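Local coordinates for methylated RNA-binding protein 1 (Saccharomyces cerevisiae S288c, PDB 4RCM) that binds RNAs carrying N6-methyladenosine through its YTH domain and lowers the stability of PHO4 mRNA by binding its 3'-UTR, at residues 17-22 / 61-66. Numbering follows the deposited sequence.
Sequences RFFVIK and VFLFFS. With nucleotides of chain C.
Arg-17 to Lys-22 and Val-61 to Ser-66 run as neighbouring parallel strands, inclined by 29° and joined by five backbone hydrogen bonds, the first from Phe-62 N to Arg-17 O, the last from Ser-66 N to Ile-21 O.

Phe-19, Ile-21, Leu-63 and Phe-65 share one face of the sheet. Ile-21 CB sits over the centre of the Phe-65 ring, 4.0 Å from its centroid, a CH-pi contact. With chi1 at -63°, Ile-21 CG1 is anti to the carbonyl carbon and meets Leu-63 CB at 3.7 Å. Helix 42-53 covers Phe-19 and Leu-63.

On the other face, the Phe-18 and Phe-64 rings are nearly parallel, at 13°, but slid apart with little overlap. Phe-18 CD1 touches Phe-64 CZ at 3.7 Å. Helix 141-151 packs on both rings.

Lys-22 bends at chi2 and chi3, bringing NZ to 2.7 Å from Ser-66 OG in a hydrogen bond. Ser-66 OG also hydrogen-bonds to Arg-72 O. An alanine in place of this lysine would probably leave Ser-66 OG without its NZ partner and open a gap beside Ser-66 CB.

Lys-22 O lies 3.1 Å from C2' of the N6-methyladenosine nucleotide of chain C. The two strands are neighbours within the mixed sheet of the YTH fold, and the strand carrying Lys-22 reaches the m6A-binding site, to which Lys-22 belongs.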
ATOM      1  N   ARG A  17       3.816   7.374   8.178  1.00 12.74           N
ATOM      2  CA  ARG A  17       2.473   6.841   8.375  1.00 11.91           C
ATOM      3  C   ARG A  17       2.204   5.702   7.414  1.00 11.99           C
ATOM      4  O   ARG A  17       2.743   5.709   6.320  1.00 11.12           O
ATOM      5  CB  ARG A  17       1.456   7.992   8.283  1.00 13.64           C
ATOM      6  CG  ARG A  17       1.563   8.876   9.527  1.00 12.97           C
ATOM      7  CD  ARG A  17       0.648  10.079   9.516  1.00 14.86           C
ATOM      8  NE  ARG A  17      -0.717   9.683   9.787  1.00 15.23           N
ATOM      9  CZ  ARG A  17      -1.745  10.530   9.854  1.00 17.64           C
ATOM     10  NH1 ARG A  17      -1.543  11.819   9.686  1.00 15.46           N
ATOM     11  NH2 ARG A  17      -2.967  10.072  10.111  1.00 16.61           N
ATOM     12  N   PHE A  18       1.475   4.683   7.895  1.00 11.07           N
ATOM     13  CA  PHE A  18       1.205   3.441   7.146  1.00 10.48           C
ATOM     14  C   PHE A  18      -0.292   3.216   7.050  1.00 10.38           C
ATOM     15  O   PHE A  18      -0.987   3.230   8.071  1.00  9.27           O
ATOM     16  CB  PHE A  18       1.802   2.234   7.867  1.00 10.62           C
ATOM     17  CG  PHE A  18       3.288   2.273   7.990  1.00 10.49           C
ATOM     18  CD1 PHE A  18       4.083   1.749   7.001  1.00 10.17           C
ATOM     19  CD2 PHE A  18       3.893   2.829   9.117  1.00  9.32           C
ATOM     20  CE1 PHE A  18       5.452   1.818   7.097  1.00 10.51           C
ATOM     21  CE2 PHE A  18       5.271   2.866   9.232  1.00  9.92           C
ATOM     22  CZ  PHE A  18       6.059   2.335   8.227  1.00  9.78           C
ATOM     23  N   PHE A  19      -0.771   2.917   5.842  1.00  9.87           N
ATOM     24  CA  PHE A  19      -2.174   2.571   5.614  1.00 11.11           C
ATOM     25  C   PHE A  19      -2.279   1.357   4.754  1.00 11.18           C
ATOM     26  O   PHE A  19      -1.423   1.127   3.891  1.00 12.78           O
ATOM     27  CB  PHE A  19      -2.897   3.682   4.881  1.00 10.49           C
ATOM     28  CG  PHE A  19      -2.855   4.983   5.589  1.00 10.06           C
ATOM     29  CD1 PHE A  19      -1.807   5.857   5.369  1.00 11.02           C
ATOM     30  CD2 PHE A  19      -3.854   5.335   6.474  1.00 10.51           C
ATOM     31  CE1 PHE A  19      -1.730   7.065   6.029  1.00 10.79           C
ATOM     32  CE2 PHE A  19      -3.808   6.548   7.118  1.00 11.99           C
ATOM     33  CZ  PHE A  19      -2.752   7.416   6.899  1.00 11.50           C
ATOM     34  N   VAL A  20      -3.346   0.593   4.956  1.00 12.95           N
ATOM     35  CA  VAL A  20      -3.661  -0.525   4.071  1.00 12.43           C
ATOM     36  C   VAL A  20      -4.451   0.010   2.876  1.00 13.26           C
ATOM     37  O   VAL A  20      -5.258   0.916   3.040  1.00 14.25           O
ATOM     38  CB  VAL A  20      -4.462  -1.643   4.780  1.00 12.64           C
ATOM     39  CG1 VAL A  20      -5.120  -2.592   3.793  1.00 13.59           C
ATOM     40  CG2 VAL A  20      -3.543  -2.420   5.690  1.00 12.09           C
ATOM     41  N   ILE A  21      -4.224  -0.593   1.700  1.00 12.18           N
ATOM     42  CA  ILE A  21      -5.037  -0.309   0.466  1.00 12.95           C
ATOM     43  C   ILE A  21      -5.682  -1.639   0.106  1.00 12.50           C
ATOM     44  O   ILE A  21      -4.978  -2.659   0.005  1.00 11.06           O
ATOM     45  CB  ILE A  21      -4.207   0.220  -0.738  1.00 11.43           C
ATOM     46  CG1 ILE A  21      -3.556   1.560  -0.421  1.00 11.19           C
ATOM     47  CG2 ILE A  21      -5.074   0.384  -1.999  1.00 11.41           C
ATOM     48  CD1 ILE A  21      -4.503   2.727  -0.206  1.00 11.35           C
ATOM     49  N   LYS A  22      -7.020  -1.649  -0.040  1.00 12.53           N
ATOM     50  CA  LYS A  22      -7.710  -2.897  -0.481  1.00 14.73           C
ATOM     51  C   LYS A  22      -8.224  -2.610  -1.873  1.00 13.91           C
ATOM     52  O   LYS A  22      -8.991  -1.629  -2.098  1.00 11.79           O
ATOM     53  CB  LYS A  22      -8.891  -3.282   0.427  1.00 17.15           C
ATOM     54  CG  LYS A  22      -8.559  -3.521   1.882  1.00 18.77           C
ATOM     55  CD  LYS A  22      -7.572  -4.672   2.081  1.00 24.10           C
ATOM     56  CE  LYS A  22      -8.118  -6.038   1.660  1.00 26.23           C
ATOM     57  NZ  LYS A  22      -7.220  -7.161   2.083  1.00 31.02           N
ATOM     58  N   VAL A  61       4.540   8.613   3.671  1.00 12.56           N
ATOM     59  CA  VAL A  61       3.330   7.742   3.694  1.00 11.43           C
ATOM     60  C   VAL A  61       3.586   6.484   2.841  1.00 11.20           C
ATOM     61  O   VAL A  61       3.951   6.583   1.637  1.00 10.52           O
ATOM     62  CB  VAL A  61       2.075   8.446   3.201  1.00 13.53           C
ATOM     63  CG1 VAL A  61       0.906   7.491   3.005  1.00 11.64           C
ATOM     64  CG2 VAL A  61       1.654   9.505   4.193  1.00 11.92           C
ATOM     65  N   PHE A  62       3.437   5.330   3.481  1.00  9.50           N
ATOM     66  CA  PHE A  62       3.461   4.043   2.791  1.00 10.11           C
ATOM     67  C   PHE A  62       2.110   3.349   2.809  1.00  8.15           C
ATOM     68  O   PHE A  62       1.320   3.492   3.791  1.00  7.26           O
ATOM     69  CB  PHE A  62       4.513   3.128   3.389  1.00 11.50           C
ATOM     70  CG  PHE A  62       5.893   3.548   3.045  1.00 13.07           C
ATOM     71  CD1 PHE A  62       6.508   4.545   3.767  1.00 13.77           C
ATOM     72  CD2 PHE A  62       6.518   3.013   1.954  1.00 13.41           C
ATOM     73  CE1 PHE A  62       7.786   4.949   3.439  1.00 15.18           C
ATOM     74  CE2 PHE A  62       7.779   3.411   1.597  1.00 14.92           C
ATOM     75  CZ  PHE A  62       8.420   4.389   2.336  1.00 14.72           C
ATOM     76  N   LEU A  63       1.887   2.560   1.746  1.00  7.97           N
ATOM     77  CA  LEU A  63       0.619   1.857   1.474  1.00  7.02           C
ATOM     78  C   LEU A  63       0.878   0.410   1.315  1.00  7.24           C
ATOM     79  O   LEU A  63       1.607   0.052   0.395  1.00  6.65           O
ATOM     80  CB  LEU A  63       0.058   2.327   0.190  1.00  7.01           C
ATOM     81  CG  LEU A  63      -0.053   3.871   0.183  1.00  7.14           C
ATOM     82  CD1 LEU A  63      -0.591   4.296  -1.138  1.00  7.55           C
ATOM     83  CD2 LEU A  63      -0.967   4.324   1.272  1.00  7.86           C
ATOM     84  N   PHE A  64       0.311  -0.402   2.190  1.00  6.90           N
ATOM     85  CA  PHE A  64       0.367  -1.856   2.001  1.00  8.20           C
ATOM     86  C   PHE A  64      -0.799  -2.257   1.071  1.00  8.15           C
ATOM     87  O   PHE A  64      -1.975  -2.242   1.469  1.00  9.10           O
ATOM     88  CB  PHE A  64       0.227  -2.585   3.327  1.00  9.83           C
ATOM     89  CG  PHE A  64       1.320  -2.288   4.325  1.00 12.04           C
ATOM     90  CD1 PHE A  64       2.614  -2.743   4.122  1.00 12.42           C
ATOM     91  CD2 PHE A  64       1.045  -1.580   5.490  1.00 13.79           C
ATOM     92  CE1 PHE A  64       3.608  -2.515   5.072  1.00 12.93           C
ATOM     93  CE2 PHE A  64       2.066  -1.335   6.424  1.00 13.30           C
ATOM     94  CZ  PHE A  64       3.329  -1.811   6.209  1.00 11.48           C
ATOM     95  N   PHE A  65      -0.481  -2.591  -0.162  1.00  9.03           N
ATOM     96  CA  PHE A  65      -1.494  -3.098  -1.102  1.00  9.62           C
ATOM     97  C   PHE A  65      -1.975  -4.530  -0.887  1.00 11.55           C
ATOM     98  O   PHE A  65      -1.209  -5.503  -0.926  1.00 10.56           O
ATOM     99  CB  PHE A  65      -1.000  -2.940  -2.494  1.00  9.26           C
ATOM    100  CG  PHE A  65      -1.251  -1.581  -3.039  1.00  9.07           C
ATOM    101  CD1 PHE A  65      -0.418  -0.516  -2.735  1.00  9.44           C
ATOM    102  CD2 PHE A  65      -2.322  -1.381  -3.872  1.00  9.83           C
ATOM    103  CE1 PHE A  65      -0.678   0.763  -3.282  1.00 10.30           C
ATOM    104  CE2 PHE A  65      -2.561  -0.138  -4.432  1.00 10.09           C
ATOM    105  CZ  PHE A  65      -1.764   0.931  -4.106  1.00  9.66           C
ATOM    106  N   SER A  66      -3.285  -4.647  -0.779  1.00 12.82           N
ATOM    107  CA  SER A  66      -3.890  -5.938  -0.593  1.00 15.12           C
ATOM    108  C   SER A  66      -5.095  -6.087  -1.549  1.00 15.33           C
ATOM    109  O   SER A  66      -5.742  -5.095  -1.896  1.00 12.78           O
ATOM    110  CB  SER A  66      -4.347  -6.000   0.864  1.00 16.00           C
ATOM    111  OG  SER A  66      -4.693  -7.317   1.219  1.00 17.38           O
TER
ATOM    112  C2  6MZ C   3     -10.328  -1.090  -6.958  1.00 20.95           C
ATOM    113  C4  6MZ C   3     -10.785  -0.142  -4.843  1.00 25.84           C
ATOM    114  C5  6MZ C   3     -10.076   1.087  -5.228  1.00 26.50           C
ATOM    115  N9  6MZ C   3     -11.202   0.056  -3.578  1.00 24.76           N
ATOM    116  N3  6MZ C   3     -10.877  -1.188  -5.744  1.00 22.26           N
ATOM    117  N1  6MZ C   3      -9.671   0.012  -7.382  1.00 24.38           N
ATOM    118  C6  6MZ C   3      -9.504   1.109  -6.608  1.00 26.53           C
ATOM    119  N6  6MZ C   3      -8.878   2.222  -7.052  1.00 26.21           N
ATOM    120  C9  6MZ C   3      -8.483   2.401  -8.432  1.00 24.18           C
ATOM    121  N7  6MZ C   3     -10.140   1.951  -4.175  1.00 23.25           N
ATOM    122  C8  6MZ C   3     -10.837   1.303  -3.187  1.00 24.36           C
ATOM    123  O5' 6MZ C   3     -15.840   0.845  -0.607  1.00 50.01           O
ATOM    124  C5' 6MZ C   3     -14.938   0.832  -1.740  1.00 45.66           C
ATOM    125  C4' 6MZ C   3     -14.134  -0.474  -1.790  1.00 39.62           C
ATOM    126  O4' 6MZ C   3     -13.417  -0.578  -3.039  1.00 31.38           O
ATOM    127  C1' 6MZ C   3     -12.037  -0.976  -2.833  1.00 29.82           C
ATOM    128  C2' 6MZ C   3     -11.916  -1.172  -1.311  1.00 29.31           C
ATOM    129  O2' 6MZ C   3     -12.075  -2.564  -0.925  1.00 26.21           O
ATOM    130  C3' 6MZ C   3     -13.120  -0.609  -0.642  1.00 32.99           C
ATOM    131  O3' 6MZ C   3     -13.457  -1.581   0.384  1.00 25.83           O
TER